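Local coordinates for protein phage integrase/site-specific recombinase (Haloarcula marismortui, PDB 3NRW) that probably binds DNA through this N-terminal core-binding domain, as part of a tyrosine recombinase that would serve DNA integration and recombination, at residues A12-Y16 / N85-L90. Residues are numbered along the deposited sequence; the frame is centred on the assembly and turned at random.
Sequences ARDRY and NWLEYL
Y16 and A12, on one helical turn of 12-16, meet W86, Y89 and L90 of 85-90 where two helices cross almost perpendicularly, at 91°, with their axes 10.5 Å apart. The contact joins the first and last helices, 9-20 and 73-92, of the four-helix core-binding domain of a tyrosine recombinase. Y16 and W86 bring their CA atoms to within 6.7 Å, the closest CA pair of the two segments. Y16, W86 and Y89 form an aromatic cluster. With CG anti to the backbone N (chi1 178°), the Y16 ring is carried over 85-90, and W86 CA sits over one of its faces as a CH-pi contact, 4.1 Å from the ring centroid. W86 CD1 presses close to both CB and CG of Y16, 3.4 Å from CB; the two ring planes are inclined to one another by 45°. On the Y89 side, Y16 CD1 touches CD2 of Y89 at 3.7 Å as the two tyrosine side chains run antiparallel past one another, and Y89 also stacks on H19. A12 CB fills the corner between W86 CZ2 and L90 CD1, the latter lying over a face of the indole. Around this interface, L36 of helix 26-45 touches both Y16 and W86, while M51 from a loop packs on A12 and W86. At the exposed rim, the aliphatic CG of R15 rests 3.6 Å from Y89 OH. A water bridges Y16 OH and N85 ND2, accepting from the amide. Inside, the indole N-H of W86 is satisfied by a helix carbonyl: NE1 donates to A12 O at 3.1 Å, nearly in the indole plane but from above the carbonyl plane, while Y16 N reaches that same oxygen from the opposite face.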
loop_
_atom_site.group_PDB
_atom_site.type_symbol
_atom_site.label_atom_id
_atom_site.label_comp_id
_atom_site.label_asym_id
_atom_site.label_seq_id
_atom_site.Cartn_x
_atom_site.Cartn_y
_atom_site.Cartn_z
ATOM N N ALA A 12 5.120 4.044 7.087
ATOM C CA ALA A 12 3.761 4.283 6.601
ATOM C C ALA A 12 2.869 3.066 6.828
ATOM O O ALA A 12 1.680 3.205 7.125
ATOM C CB ALA A 12 3.790 4.637 5.113
ATOM N N ARG A 13 3.448 1.880 6.674
ATOM C CA ARG A 13 2.711 0.636 6.873
ATOM C C ARG A 13 2.336 0.525 8.357
ATOM O O ARG A 13 1.168 0.302 8.684
ATOM C CB ARG A 13 3.572 -0.559 6.424
ATOM C CG ARG A 13 2.916 -1.945 6.502
ATOM C CD ARG A 13 3.078 -2.572 7.887
ATOM N NE ARG A 13 4.426 -2.389 8.423
ATOM C CZ ARG A 13 5.508 -3.039 8.003
ATOM N NH1 ARG A 13 5.421 -3.939 7.029
ATOM N NH2 ARG A 13 6.685 -2.776 8.556
ATOM N N ASP A 14 3.312 0.701 9.248
ATOM C CA ASP A 14 3.042 0.620 10.689
ATOM C C ASP A 14 2.011 1.665 11.118
ATOM O O ASP A 14 1.131 1.385 11.934
ATOM C CB ASP A 14 4.310 0.850 11.533
ATOM C CG ASP A 14 5.384 -0.215 11.328
ATOM O OD1 ASP A 14 5.064 -1.345 10.903
ATOM O OD2 ASP A 14 6.561 0.086 11.622
ATOM N N ARG A 15 2.129 2.873 10.577
ATOM C CA ARG A 15 1.216 3.955 10.931
ATOM C C ARG A 15 -0.217 3.612 10.555
ATOM O O ARG A 15 -1.147 3.838 11.329
ATOM C CB ARG A 15 1.634 5.252 10.237
ATOM C CG ARG A 15 1.089 6.505 10.905
ATOM C CD ARG A 15 1.430 7.733 10.088
ATOM N NE ARG A 15 1.010 8.977 10.729
ATOM C CZ ARG A 15 1.748 9.663 11.595
ATOM N NH1 ARG A 15 2.955 9.230 11.942
ATOM N NH2 ARG A 15 1.289 10.799 12.100
ATOM N N TYR A 16 -0.386 3.057 9.359
ATOM C CA TYR A 16 -1.700 2.678 8.869
ATOM C C TYR A 16 -2.334 1.588 9.736
ATOM O O TYR A 16 -3.504 1.692 10.119
ATOM C CB TYR A 16 -1.587 2.200 7.414
ATOM C CG TYR A 16 -2.893 1.732 6.815
ATOM C CD1 TYR A 16 -3.966 2.611 6.653
ATOM C CD2 TYR A 16 -3.064 0.402 6.424
ATOM C CE1 TYR A 16 -5.180 2.176 6.116
ATOM C CE2 TYR A 16 -4.274 -0.040 5.888
ATOM C CZ TYR A 16 -5.324 0.850 5.739
ATOM O OH TYR A 16 -6.528 0.414 5.232
ATOM N N ASN A 85 -6.676 1.786 -0.202
ATOM C CA ASN A 85 -7.140 2.403 1.037
ATOM C C ASN A 85 -5.977 2.975 1.830
ATOM O O ASN A 85 -6.105 4.002 2.507
ATOM C CB ASN A 85 -7.894 1.389 1.893
ATOM C CG ASN A 85 -9.112 0.844 1.192
ATOM O OD1 ASN A 85 -9.670 1.495 0.311
ATOM N ND2 ASN A 85 -9.540 -0.347 1.583
ATOM N N TRP A 86 -4.838 2.301 1.750
ATOM C CA TRP A 86 -3.651 2.752 2.453
ATOM C C TRP A 86 -3.215 4.104 1.902
ATOM O O TRP A 86 -2.982 5.040 2.669
ATOM C CB TRP A 86 -2.546 1.713 2.290
ATOM C CG TRP A 86 -1.251 2.029 2.944
ATOM C CD1 TRP A 86 -1.048 2.710 4.110
ATOM C CD2 TRP A 86 0.033 1.566 2.519
ATOM N NE1 TRP A 86 0.296 2.689 4.446
ATOM C CE2 TRP A 86 0.974 1.989 3.486
ATOM C CE3 TRP A 86 0.474 0.823 1.418
ATOM C CZ2 TRP A 86 2.337 1.690 3.377
ATOM C CZ3 TRP A 86 1.835 0.527 1.312
ATOM C CH2 TRP A 86 2.745 0.959 2.288
ATOM N N LEU A 87 -3.122 4.215 0.581
ATOM C CA LEU A 87 -2.715 5.472 -0.030
ATOM C C LEU A 87 -3.714 6.596 0.246
ATOM O O LEU A 87 -3.320 7.758 0.345
ATOM C CB LEU A 87 -2.506 5.295 -1.536
ATOM C CG LEU A 87 -1.376 4.326 -1.909
ATOM C CD1 LEU A 87 -1.189 4.323 -3.414
ATOM C CD2 LEU A 87 -0.075 4.736 -1.213
ATOM N N GLU A 88 -4.996 6.262 0.369
ATOM C CA GLU A 88 -6.005 7.284 0.665
ATOM C C GLU A 88 -5.711 7.863 2.044
ATOM O O GLU A 88 -5.809 9.071 2.252
ATOM C CB GLU A 88 -7.417 6.686 0.640
ATOM C CG GLU A 88 -7.791 6.093 -0.708
ATOM C CD GLU A 88 -9.256 5.701 -0.806
ATOM O OE1 GLU A 88 -9.814 5.210 0.197
ATOM O OE2 GLU A 88 -9.839 5.861 -1.898
ATOM N N TYR A 89 -5.350 6.994 2.985
ATOM C CA TYR A 89 -5.018 7.427 4.337
ATOM C C TYR A 89 -3.801 8.342 4.286
ATOM O O TYR A 89 -3.802 9.426 4.871
ATOM C CB TYR A 89 -4.717 6.218 5.234
ATOM C CG TYR A 89 -4.066 6.569 6.553
ATOM C CD1 TYR A 89 -4.706 7.401 7.473
ATOM C CD2 TYR A 89 -2.801 6.074 6.882
ATOM C CE1 TYR A 89 -4.106 7.731 8.683
ATOM C CE2 TYR A 89 -2.193 6.400 8.090
ATOM C CZ TYR A 89 -2.852 7.232 8.988
ATOM O OH TYR A 89 -2.260 7.571 10.185
ATOM N N LEU A 90 -2.761 7.901 3.585
ATOM C CA LEU A 90 -1.543 8.694 3.479
ATOM C C LEU A 90 -1.777 10.031 2.782
ATOM O O LEU A 90 -1.138 11.027 3.119
ATOM C CB LEU A 90 -0.453 7.908 2.747
ATOM C CG LEU A 90 0.044 6.634 3.439
ATOM C CD1 LEU A 90 1.125 6.007 2.576
ATOM C CD2 LEU A 90 0.589 6.949 4.837
HETATM O O HOH W 1 -7.712 -2.019 3.637
#